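Local coordinates for protein NADP-dependent 2-hydroxyacid dehydrogenase (Rhizobium etli, PDB 4XCV) that binds NADPH and probably catalyses the NADP-dependent interconversion of 2-hydroxyacids and 2-oxoacids, as a member of the D-isomer specific 2-hydroxyacid dehydrogenase family, at residues D88-R93 and E308-V313; E49-W54 and P65-I70; T25-R30 and R295-Q300. All coordinates share one frame; numbering follows the deposited sequence.

In the fold
All three contacts lie in the smaller lobe, built on the parallel sheet of strands 32-34, 8-12, 50-54, 69-72 and 91-92, and on the same side of the chain's centre. Contact 2 joins neighbouring strands of that sheet, and contact 1 follows at its edge, the two centres about 11 Å apart; Val92 N meets Ile70 O at 2.8 Å. Contact 3 sets helix 292-305 against a loop, its centre about 14 Å from that of contact 2 and about 16 Å from that of contact 1, which it meets through Gln300 OE1 and Gln311 N at 2.9 Å. Among the three, contact 1 reaches the cofactor: Arg93 grips NADPH.

Contact 1 (D88-R93 and E308-V313); sequences DIPIVR and EPLQFV. With NDP (NADPH dihydro-nicotinamide-adenine-dinucleotide phosphate), chain B.
Val92 and Val313 are joined by a single backbone bridge, their CA atoms 4.4 Å apart. Arg93 N donates to Phe312 O at 2.9 Å in a nearly straight bond, 167° at the hydrogen. The same carbonyl oxygen receives the CA-H of Val92, while Val313 CA leans on Ile91 O at 3.4 Å, so that weak CA-H...O contacts fill in around the one conventional bond. Among the side chains, Val92 sets its two methyls against the loop: CG1, anti to the backbone N (chi1 174°), presses on Gln311 O at 3.4 Å, and CG2 reaches Leu310 CD1 and Val313 CG2. Leu310 crosses Pro90 at about a right angle and sets CD1 against the proline CB at 3.7 Å. Cutting Val92 back to an alanine would probably leave Leu310 CD1 and the carbonyl of Gln311 without their methyl neighbours and open a gap between strand and loop. Arg93 passes its CG by Phe312 CB at 4.0 Å, then runs extended to NE and carries its guanidinium to NADPH, perpendicular to the Phe312 ring. There NH2 donates to phosphate oxygen O2N at 2.6 Å, in the guanidinium plane; NH1 adds a weak bond to the same oxygen and is itself hydrogen-bonded to Ala75 O. Oxygen O2A of the other phosphate lies over one guanidinium face, so the cation probably offsets the charge of the pyrophosphate. Strand 91-92 takes the edge place in the five-stranded sheet, with Val92 bonded through its backbone to Ile70 and Ser72 of strand 69-72. Helix 292-305 flanks the other segment: Leu310 touches Phe304, Phe312 touches Gln300, and Gln311 N is bonded to Gln300 OE1.

Contact 2 (E49-W54 and P65-I70); sequences EYALLW and PNLKVI
Tyr50 and Ala51 pair in parallel with Val69 and Ile70, as the two strands of a beta-alpha-beta unit whose connection is the short helix 60-63. Ala51 N donates to Val69 O at 3.2 Å, nearly along the C=O axis, and CA-H...O contacts from Tyr50 and Ile70 close up the pairing. On the face shared by Tyr50 and Val69, the valine CB and CG2 meet the ring at its edge, CD1 lying 4.0 Å from CB; Glu49 CB sits over the centre of one ring face. The Tyr50 hydroxyl is bonded to Glu305 of helix 292-305, which backs this face. On the Ala51 and Ile70 face the segments make apolar contacts: Ala51 CB touches both methyls of Leu67, CD1 and CD2, 3.9 Å from each, and Leu53 CD1 meets Ile70 CG2, with Phe61 packed on Leu53, Leu67 and Ile70. Against this buried core stands the end at Glu49 and Lys68, the lysine exposed to solvent. Their side chains lie side by side, pointing the same way, and in this conformer Lys68 bends at its last torsion (chi4 83°), which turns NZ in to the anti lone pair of Glu49 OE2, a salt bridge of 2.8 Å. Glu49 OE1 has a second cation in Arg5, so the carboxylate probably stays ionised. At the start of strand 69-72, two amides share the carbonyl oxygen of Glu49: Lys68 N at 2.7 Å, tilted 23° from the carbonyl plane, and Val69 N at 3.3 Å.

Contact 3 (T25-R30 and R295-Q300); sequences TAFADR and RHVEMQ
Glu298 reaches from its helix to the loop and takes the backbone amide of Phe27, N to OE2 2.9 Å, in an almost linear bond (171° at the hydrogen). The amide comes from above the carboxylate plane, 37° out of it. Arg295, one helical turn earlier, grips the same carboxylate side-on within the helix: NE donates to OE1 at 2.8 Å and NH1 to OE2 at 2.9 Å. Oxygen OE2 is thus held by Phe27 N and Arg295 NH1 from opposite faces of the carboxylate, which fixes its rotation and probably favours its charged form. It also sits above one face of the Phe27 ring, offset toward the rim, with ring and carboxylate planes 79° apart. Bends at chi2 and chi3 turn the arginine so that the guanidinium lies beside the Glu298 carboxylate and its edge comes up to Ala26, with CB in its plane.

Two waters extend the polar part. Water 1 accepts from Thr25 OG1 and from Arg295 NH1, bridging the segments; water 2 donates to Thr25 O and weakly to Glu298 OE2, while accepting from Ala28 N.

Apolar contacts come from Phe27. With CG anti to the carbonyl carbon (chi1 -55°), the ring is carried toward the helix, where CD1 and CE1 touch Glu298 CG, CD1 at 3.6 Å, and the ring edge meets Val297 CG1, 3.8 Å from CE1.

The loop follows helix 16-23 and leads into strand 32-34, so the contact ties this connection to helix 292-305. Phe27 also touches Val8 of strand 8-12, and Val297 continues onto Leu52 of strand 50-54 and Phe71 of strand 69-72, where the helix packs across the parallel sheet.

Contact 1 (D88-R93 and E308-V313)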
loop_
_atom_site.group_PDB
_atom_site.type_symbol
_atom_site.label_atom_id
_atom_site.label_comp_id
_atom_site.label_asym_id
_atom_site.label_seq_id
_atom_site.Cartn_x
_atom_site.Cartn_y
_atom_site.Cartn_z
ATOM N N ASP A 88 -12.998 39.358 -12.718
ATOM C CA ASP A 88 -11.713 39.027 -13.327
ATOM C C ASP A 88 -10.643 39.333 -12.297
ATOM O O ASP A 88 -9.932 40.324 -12.375
ATOM C CB ASP A 88 -11.519 39.859 -14.601
ATOM C CG ASP A 88 -10.240 39.534 -15.342
ATOM O OD1 ASP A 88 -9.511 38.570 -14.978
ATOM O OD2 ASP A 88 -9.971 40.246 -16.335
ATOM N N ILE A 89 -10.620 38.492 -11.276
ATOM C CA ILE A 89 -9.659 38.561 -10.199
ATOM C C ILE A 89 -9.163 37.136 -9.949
ATOM O O ILE A 89 -9.807 36.168 -10.365
ATOM C CB ILE A 89 -10.267 39.113 -8.886
ATOM C CG1 ILE A 89 -11.505 38.307 -8.436
ATOM C CG2 ILE A 89 -10.647 40.591 -9.031
ATOM C CD1 ILE A 89 -12.054 38.749 -7.089
ATOM N N PRO A 90 -8.019 36.998 -9.277
ATOM C CA PRO A 90 -7.485 35.642 -9.089
ATOM C C PRO A 90 -8.420 34.768 -8.277
ATOM O O PRO A 90 -9.035 35.219 -7.312
ATOM C CB PRO A 90 -6.182 35.870 -8.322
ATOM C CG PRO A 90 -5.775 37.257 -8.678
ATOM C CD PRO A 90 -7.046 38.034 -8.858
ATOM N N ILE A 91 -8.524 33.509 -8.702
ATOM C CA ILE A 91 -9.210 32.493 -7.946
ATOM C C ILE A 91 -8.183 31.473 -7.514
ATOM O O ILE A 91 -7.470 30.903 -8.357
ATOM C CB ILE A 91 -10.270 31.802 -8.807
ATOM C CG1 ILE A 91 -11.332 32.823 -9.251
ATOM C CG2 ILE A 91 -10.900 30.660 -8.021
ATOM C CD1 ILE A 91 -12.148 32.387 -10.412
ATOM N N VAL A 92 -8.072 31.273 -6.225
ATOM C CA VAL A 92 -7.062 30.414 -5.601
ATOM C C VAL A 92 -7.717 29.118 -5.169
ATOM O O VAL A 92 -8.695 29.142 -4.416
ATOM C CB VAL A 92 -6.419 31.136 -4.372
ATOM C CG1 VAL A 92 -5.469 30.247 -3.590
ATOM C CG2 VAL A 92 -5.703 32.374 -4.811
ATOM N N ARG A 93 -7.197 27.977 -5.620
ATOM C CA ARG A 93 -7.766 26.713 -5.173
ATOM C C ARG A 93 -7.149 26.244 -3.885
ATOM O O ARG A 93 -6.083 26.677 -3.484
ATOM C CB ARG A 93 -7.713 25.657 -6.261
ATOM C CG ARG A 93 -6.352 25.166 -6.496
ATOM C CD ARG A 93 -6.378 24.288 -7.753
ATOM N NE ARG A 93 -5.233 23.475 -7.796
ATOM C CZ ARG A 93 -5.201 22.209 -7.376
ATOM N NH1 ARG A 93 -6.271 21.555 -6.887
ATOM N NH2 ARG A 93 -4.069 21.605 -7.445
ATOM N N GLU A 308 3.792 39.487 -2.526
ATOM C CA GLU A 308 4.212 38.287 -3.202
ATOM C C GLU A 308 3.103 37.659 -4.013
ATOM O O GLU A 308 1.923 37.910 -3.756
ATOM C CB GLU A 308 4.712 37.290 -2.148
ATOM C CG GLU A 308 5.957 37.824 -1.457
ATOM C CD GLU A 308 6.502 36.867 -0.408
ATOM O OE1 GLU A 308 5.707 36.074 0.140
ATOM O OE2 GLU A 308 7.757 36.840 -0.253
ATOM N N PRO A 309 3.445 36.777 -4.964
ATOM C CA PRO A 309 2.433 36.126 -5.778
ATOM C C PRO A 309 1.565 35.181 -5.000
ATOM O O PRO A 309 2.070 34.407 -4.184
ATOM C CB PRO A 309 3.242 35.304 -6.813
ATOM C CG PRO A 309 4.620 35.733 -6.656
ATOM C CD PRO A 309 4.821 36.447 -5.373
ATOM N N LEU A 310 0.284 35.180 -5.295
ATOM C CA LEU A 310 -0.597 34.120 -4.852
ATOM C C LEU A 310 -0.180 32.815 -5.474
ATOM O O LEU A 310 0.302 32.794 -6.634
ATOM C CB LEU A 310 -2.010 34.402 -5.238
ATOM C CG LEU A 310 -2.700 35.578 -4.549
ATOM C CD1 LEU A 310 -3.909 36.040 -5.378
ATOM C CD2 LEU A 310 -3.112 35.297 -3.104
ATOM N N GLN A 311 -0.323 31.749 -4.729
ATOM C CA GLN A 311 -0.063 30.397 -5.231
ATOM C C GLN A 311 -1.384 29.691 -5.569
ATOM O O GLN A 311 -2.438 30.039 -5.064
ATOM C CB GLN A 311 0.721 29.619 -4.177
ATOM C CG GLN A 311 2.076 30.224 -3.894
ATOM C CD GLN A 311 2.777 29.664 -2.707
ATOM O OE1 GLN A 311 2.178 29.374 -1.676
ATOM N NE2 GLN A 311 4.103 29.543 -2.835
ATOM N N PHE A 312 -1.316 28.661 -6.394
ATOM C CA PHE A 312 -2.465 27.803 -6.687
ATOM C C PHE A 312 -3.591 28.570 -7.381
ATOM O O PHE A 312 -4.778 28.263 -7.177
ATOM C CB PHE A 312 -2.976 27.072 -5.426
ATOM C CG PHE A 312 -1.889 26.502 -4.581
ATOM C CD1 PHE A 312 -1.060 25.494 -5.073
ATOM C CD2 PHE A 312 -1.640 27.017 -3.334
ATOM C CE1 PHE A 312 -0.045 24.996 -4.279
ATOM C CE2 PHE A 312 -0.641 26.507 -2.535
ATOM C CZ PHE A 312 0.169 25.527 -3.020
ATOM N N VAL A 313 -3.228 29.544 -8.189
ATOM C CA VAL A 313 -4.188 30.324 -8.942
ATOM C C VAL A 313 -4.648 29.517 -10.130
ATOM O O VAL A 313 -3.816 28.923 -10.845
ATOM C CB VAL A 313 -3.619 31.668 -9.390
ATOM C CG1 VAL A 313 -4.617 32.462 -10.223
ATOM C CG2 VAL A 313 -3.134 32.489 -8.195
HETATM P PA NDP B . -3.702 20.011 -10.556
HETATM O O1A NDP B . -2.425 20.246 -9.811
HETATM O O2A NDP B . -4.481 21.176 -11.133
HETATM O O5B NDP B . -3.367 18.969 -11.722
HETATM C C5B NDP B . -4.371 18.668 -12.696
HETATM C C4B NDP B . -3.747 17.730 -13.703
HETATM O O4B NDP B . -4.769 17.316 -14.604
HETATM C C3B NDP B . -2.655 18.398 -14.506
HETATM O O3B NDP B . -1.592 17.462 -14.776
HETATM C C2B NDP B . -3.401 18.747 -15.766
HETATM O O2B NDP B . -2.581 18.846 -16.962
HETATM C C1B NDP B . -4.327 17.540 -15.908
HETATM N N9A NDP B . -5.466 17.786 -16.795
HETATM C C8A NDP B . -6.413 18.725 -16.601
HETATM N N7A NDP B . -7.255 18.736 -17.680
HETATM C C5A NDP B . -6.769 17.807 -18.557
HETATM C C6A NDP B . -7.138 17.410 -19.842
HETATM N N6A NDP B . -8.221 17.910 -20.440
HETATM N N1A NDP B . -6.403 16.469 -20.445
HETATM C C2A NDP B . -5.324 15.933 -19.834
HETATM N N3A NDP B . -4.899 16.272 -18.605
HETATM C C4A NDP B . -5.659 17.211 -18.003
HETATM O O3 NDP B . -4.736 19.191 -9.636
HETATM P PN NDP B . -4.445 18.237 -8.376
HETATM O O1N NDP B . -3.442 17.224 -8.815
HETATM O O2N NDP B . -4.106 19.013 -7.195
HETATM O O5D NDP B . -5.877 17.616 -8.141
HETATM C C5D NDP B . -6.552 16.912 -9.193
HETATM C C4D NDP B . -8.030 16.819 -8.792
HETATM O O4D NDP B . -8.187 15.912 -7.710
HETATM C C3D NDP B . -8.645 18.091 -8.277
HETATM O O3D NDP B . -9.077 18.941 -9.354
HETATM C C2D NDP B . -9.799 17.613 -7.411
HETATM O O2D NDP B . -11.017 17.605 -8.195
HETATM C C1D NDP B . -9.455 16.185 -7.099
HETATM N N1N NDP B . -9.305 15.859 -5.678
HETATM C C2N NDP B . -9.993 14.807 -5.130
HETATM C C3N NDP B . -9.952 14.548 -3.802
HETATM C C7N NDP B . -10.629 13.426 -3.206
HETATM O O7N NDP B . -10.833 13.485 -1.970
HETATM N N7N NDP B . -11.008 12.356 -3.881
HETATM C C4N NDP B . -9.088 15.360 -2.919
HETATM C C5N NDP B . -8.381 16.419 -3.618
HETATM C C6N NDP B . -8.493 16.685 -4.900
HETATM P P2B NDP B . -1.374 19.927 -17.018
HETATM O O1X NDP B . -0.935 19.935 -18.446
HETATM O O2X NDP B . -1.979 21.243 -16.559
HETATM O O3X NDP B . -0.355 19.483 -16.050
#

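Contact 2 (E49-W54 and P65-I70)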
loop_
_atom_site.group_PDB
_atom_site.type_symbol
_atom_site.label_atom_id
_atom_site.label_comp_id
_atom_site.label_asym_id
_atom_site.label_seq_id
_atom_site.Cartn_x
_atom_site.Cartn_y
_atom_site.Cartn_z
ATOM N N GLU A 49 -12.301 42.524 0.815
ATOM C CA GLU A 49 -11.174 42.238 -0.094
ATOM C C GLU A 49 -11.113 40.793 -0.507
ATOM O O GLU A 49 -10.677 40.491 -1.629
ATOM C CB GLU A 49 -9.831 42.554 0.601
ATOM C CG GLU A 49 -9.711 43.952 1.101
ATOM C CD GLU A 49 -8.384 44.173 1.731
ATOM O OE1 GLU A 49 -8.099 43.663 2.826
ATOM O OE2 GLU A 49 -7.581 44.829 1.047
ATOM N N TYR A 50 -11.414 39.881 0.415
ATOM C CA TYR A 50 -11.201 38.453 0.175
ATOM C C TYR A 50 -12.487 37.712 0.453
ATOM O O TYR A 50 -13.168 37.990 1.468
ATOM C CB TYR A 50 -10.095 37.915 1.085
ATOM C CG TYR A 50 -8.850 38.758 1.099
ATOM C CD1 TYR A 50 -8.114 38.966 -0.067
ATOM C CD2 TYR A 50 -8.407 39.347 2.254
ATOM C CE1 TYR A 50 -6.968 39.742 -0.058
ATOM C CE2 TYR A 50 -7.253 40.107 2.278
ATOM C CZ TYR A 50 -6.540 40.326 1.123
ATOM O OH TYR A 50 -5.374 41.075 1.140
ATOM N N ALA A 51 -12.815 36.740 -0.398
ATOM C CA ALA A 51 -13.990 35.895 -0.209
ATOM C C ALA A 51 -13.568 34.445 -0.317
ATOM O O ALA A 51 -12.919 34.054 -1.310
ATOM C CB ALA A 51 -15.048 36.205 -1.219
ATOM N N LEU A 52 -14.004 33.637 0.630
ATOM C CA LEU A 52 -13.819 32.184 0.684
ATOM C C LEU A 52 -15.179 31.577 0.378
ATOM O O LEU A 52 -16.136 31.752 1.156
ATOM C CB LEU A 52 -13.324 31.793 2.073
ATOM C CG LEU A 52 -13.235 30.321 2.387
ATOM C CD1 LEU A 52 -12.405 29.567 1.357
ATOM C CD2 LEU A 52 -12.703 30.150 3.794
ATOM N N LEU A 53 -15.276 30.891 -0.769
ATOM C CA LEU A 53 -16.537 30.498 -1.356
ATOM C C LEU A 53 -16.592 29.022 -1.701
ATOM O O LEU A 53 -15.651 28.447 -2.277
ATOM C CB LEU A 53 -16.725 31.338 -2.640
ATOM C CG LEU A 53 -16.668 32.877 -2.511
ATOM C CD1 LEU A 53 -16.973 33.518 -3.870
ATOM C CD2 LEU A 53 -17.626 33.394 -1.467
ATOM N N TRP A 54 -17.707 28.399 -1.364
ATOM C CA TRP A 54 -17.999 27.040 -1.817
ATOM C C TRP A 54 -19.485 27.003 -2.095
ATOM O O TRP A 54 -20.314 27.130 -1.171
ATOM C CB TRP A 54 -17.575 25.957 -0.823
ATOM C CG TRP A 54 -17.566 24.568 -1.448
ATOM C CD1 TRP A 54 -16.649 24.088 -2.357
ATOM C CD2 TRP A 54 -18.498 23.493 -1.224
ATOM N NE1 TRP A 54 -16.948 22.801 -2.694
ATOM C CE2 TRP A 54 -18.081 22.405 -2.031
ATOM C CE3 TRP A 54 -19.639 23.340 -0.427
ATOM C CZ2 TRP A 54 -18.755 21.179 -2.045
ATOM C CZ3 TRP A 54 -20.316 22.109 -0.447
ATOM C CH2 TRP A 54 -19.871 21.051 -1.254
ATOM N N PRO A 65 -18.553 44.056 -4.566
ATOM C CA PRO A 65 -17.985 44.355 -5.874
ATOM C C PRO A 65 -16.516 44.729 -5.901
ATOM O O PRO A 65 -15.975 44.959 -7.007
ATOM C CB PRO A 65 -18.823 45.562 -6.313
ATOM C CG PRO A 65 -19.137 46.271 -5.072
ATOM C CD PRO A 65 -19.389 45.169 -4.058
ATOM N N ASN A 66 -15.888 44.807 -4.727
ATOM C CA ASN A 66 -14.526 45.315 -4.619
ATOM C C ASN A 66 -13.557 44.238 -4.191
ATOM O O ASN A 66 -12.423 44.538 -3.799
ATOM C CB ASN A 66 -14.486 46.483 -3.654
ATOM C CG ASN A 66 -15.436 47.596 -4.095
ATOM O OD1 ASN A 66 -15.515 47.880 -5.310
ATOM N ND2 ASN A 66 -16.125 48.197 -3.172
ATOM N N LEU A 67 -13.979 42.982 -4.325
ATOM C CA LEU A 67 -13.108 41.836 -4.018
ATOM C C LEU A 67 -11.817 41.904 -4.828
ATOM O O LEU A 67 -11.813 42.245 -6.011
ATOM C CB LEU A 67 -13.804 40.487 -4.306
ATOM C CG LEU A 67 -15.013 40.178 -3.454
ATOM C CD1 LEU A 67 -15.707 38.930 -3.994
ATOM C CD2 LEU A 67 -14.637 40.035 -1.982
ATOM N N LYS A 68 -10.722 41.533 -4.158
ATOM C CA LYS A 68 -9.392 41.378 -4.760
ATOM C C LYS A 68 -9.044 39.922 -5.073
ATOM O O LYS A 68 -8.296 39.690 -6.026
ATOM C CB LYS A 68 -8.344 41.975 -3.825
ATOM C CG LYS A 68 -8.581 43.450 -3.534
ATOM C CD LYS A 68 -7.426 44.000 -2.732
ATOM C CE LYS A 68 -7.443 45.510 -2.591
ATOM N NZ LYS A 68 -8.329 45.903 -1.483
ATOM N N VAL A 69 -9.490 38.969 -4.247
ATOM C CA VAL A 69 -9.127 37.568 -4.415
ATOM C C VAL A 69 -10.319 36.738 -3.995
ATOM O O VAL A 69 -10.959 37.022 -2.973
ATOM C CB VAL A 69 -7.896 37.134 -3.568
ATOM C CG1 VAL A 69 -7.486 35.715 -3.984
ATOM C CG2 VAL A 69 -6.737 38.123 -3.721
ATOM N N ILE A 70 -10.588 35.690 -4.770
ATOM C CA ILE A 70 -11.513 34.637 -4.382
ATOM C C ILE A 70 -10.738 33.362 -4.013
ATOM O O ILE A 70 -9.863 32.929 -4.784
ATOM C CB ILE A 70 -12.515 34.318 -5.524
ATOM C CG1 ILE A 70 -13.459 35.501 -5.725
ATOM C CG2 ILE A 70 -13.282 33.031 -5.283
ATOM C CD1 ILE A 70 -14.128 35.491 -7.063
#

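Contact 3 (T25-R30 and R295-Q300)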
loop_
_atom_site.group_PDB
_atom_site.type_symbol
_atom_site.label_atom_id
_atom_site.label_comp_id
_atom_site.label_asym_id
_atom_site.label_seq_id
_atom_site.Cartn_x
_atom_site.Cartn_y
_atom_site.Cartn_z
ATOM N N THR A 25 -11.429 31.055 15.704
ATOM C CA THR A 25 -9.975 31.239 15.834
ATOM C C THR A 25 -9.283 31.623 14.520
ATOM O O THR A 25 -8.054 31.785 14.493
ATOM C CB THR A 25 -9.290 29.994 16.412
ATOM O OG1 THR A 25 -9.546 28.822 15.642
ATOM C CG2 THR A 25 -9.759 29.792 17.879
ATOM N N ALA A 26 -10.049 31.784 13.466
ATOM C CA ALA A 26 -9.485 32.089 12.160
ATOM C C ALA A 26 -9.416 33.589 11.923
ATOM O O ALA A 26 -10.206 34.402 12.431
ATOM C CB ALA A 26 -10.314 31.482 11.051
ATOM N N PHE A 27 -8.500 33.965 11.039
ATOM C CA PHE A 27 -8.408 35.351 10.603
ATOM C C PHE A 27 -8.304 36.311 11.777
ATOM O O PHE A 27 -9.041 37.324 11.835
ATOM C CB PHE A 27 -9.623 35.709 9.723
ATOM C CG PHE A 27 -9.806 34.787 8.536
ATOM C CD1 PHE A 27 -8.825 34.645 7.566
ATOM C CD2 PHE A 27 -10.989 34.055 8.379
ATOM C CE1 PHE A 27 -8.987 33.767 6.504
ATOM C CE2 PHE A 27 -11.153 33.209 7.321
ATOM C CZ PHE A 27 -10.163 33.056 6.386
ATOM N N ALA A 28 -7.441 36.006 12.762
ATOM C CA ALA A 28 -7.577 36.693 14.058
ATOM C C ALA A 28 -7.279 38.179 14.030
ATOM O O ALA A 28 -7.671 38.908 14.958
ATOM C CB ALA A 28 -6.723 36.022 15.129
ATOM N N ASP A 29 -6.598 38.654 13.004
ATOM C CA ASP A 29 -6.345 40.089 12.867
ATOM C C ASP A 29 -7.467 40.888 12.249
ATOM O O ASP A 29 -7.374 42.123 12.185
ATOM C CB ASP A 29 -5.036 40.351 12.104
ATOM C CG ASP A 29 -5.056 39.827 10.662
ATOM O OD1 ASP A 29 -5.944 38.999 10.326
ATOM O OD2 ASP A 29 -4.120 40.177 9.884
ATOM N N ARG A 30 -8.502 40.220 11.753
ATOM C CA ARG A 30 -9.538 40.926 11.019
ATOM C C ARG A 30 -10.968 40.401 11.173
ATOM O O ARG A 30 -11.887 41.126 10.959
ATOM C CB ARG A 30 -9.160 41.017 9.540
ATOM C CG ARG A 30 -9.049 39.667 8.857
ATOM C CD ARG A 30 -8.324 39.797 7.540
ATOM N NE ARG A 30 -6.902 40.021 7.753
ATOM C CZ ARG A 30 -6.070 40.477 6.834
ATOM N NH1 ARG A 30 -6.472 40.816 5.639
ATOM N NH2 ARG A 30 -4.802 40.601 7.144
ATOM N N ARG A 295 -6.164 27.873 7.457
ATOM C CA ARG A 295 -4.740 28.133 7.478
ATOM C C ARG A 295 -4.173 28.462 6.091
ATOM O O ARG A 295 -3.334 29.357 5.933
ATOM C CB ARG A 295 -3.976 26.935 8.054
ATOM C CG ARG A 295 -4.273 26.593 9.489
ATOM C CD ARG A 295 -4.031 27.728 10.462
ATOM N NE ARG A 295 -5.202 28.608 10.583
ATOM C CZ ARG A 295 -6.322 28.337 11.239
ATOM N NH1 ARG A 295 -7.300 29.255 11.283
ATOM N NH2 ARG A 295 -6.483 27.173 11.891
ATOM N N HIS A 296 -4.672 27.750 5.088
ATOM C CA HIS A 296 -4.258 28.001 3.688
ATOM C C HIS A 296 -4.629 29.413 3.219
ATOM O O HIS A 296 -3.823 30.139 2.623
ATOM C CB HIS A 296 -4.912 26.899 2.810
ATOM C CG HIS A 296 -5.177 27.301 1.397
ATOM N ND1 HIS A 296 -4.221 27.303 0.416
ATOM C CD2 HIS A 296 -6.331 27.696 0.803
ATOM C CE1 HIS A 296 -4.772 27.673 -0.730
ATOM N NE2 HIS A 296 -6.048 27.941 -0.511
ATOM N N VAL A 297 -5.863 29.820 3.500
ATOM C CA VAL A 297 -6.322 31.122 3.064
ATOM C C VAL A 297 -5.520 32.222 3.771
ATOM O O VAL A 297 -5.071 33.214 3.172
ATOM C CB VAL A 297 -7.839 31.332 3.271
ATOM C CG1 VAL A 297 -8.187 32.757 2.961
ATOM C CG2 VAL A 297 -8.632 30.365 2.401
ATOM N N GLU A 298 -5.345 32.050 5.087
ATOM C CA GLU A 298 -4.561 33.010 5.873
ATOM C C GLU A 298 -3.127 33.178 5.316
ATOM O O GLU A 298 -2.632 34.302 5.241
ATOM C CB GLU A 298 -4.519 32.558 7.331
ATOM C CG GLU A 298 -5.849 32.683 8.061
ATOM C CD GLU A 298 -5.855 31.845 9.332
ATOM O OE1 GLU A 298 -4.803 31.205 9.672
ATOM O OE2 GLU A 298 -6.900 31.812 10.028
ATOM N N MET A 299 -2.511 32.082 4.955
ATOM C CA MET A 299 -1.150 32.105 4.418
ATOM C C MET A 299 -1.115 32.837 3.100
ATOM O O MET A 299 -0.181 33.596 2.834
ATOM C CB MET A 299 -0.613 30.697 4.226
ATOM C CG MET A 299 0.595 30.608 3.328
ATOM S SD MET A 299 1.294 28.976 3.482
ATOM C CE MET A 299 -0.093 28.007 3.809
ATOM N N GLN A 300 -2.102 32.582 2.228
ATOM C CA GLN A 300 -2.116 33.287 0.940
ATOM C C GLN A 300 -2.375 34.762 1.076
ATOM O O GLN A 300 -1.823 35.581 0.343
ATOM C CB GLN A 300 -3.087 32.607 -0.042
ATOM C CG GLN A 300 -2.668 31.180 -0.380
ATOM C CD GLN A 300 -1.326 31.098 -1.072
ATOM O OE1 GLN A 300 -0.982 31.945 -1.887
ATOM N NE2 GLN A 300 -0.542 30.118 -0.711
HETATM O O HOH W 1 -9.375 28.293 12.843
HETATM O O HOH W 2 -6.133 33.183 13.081
#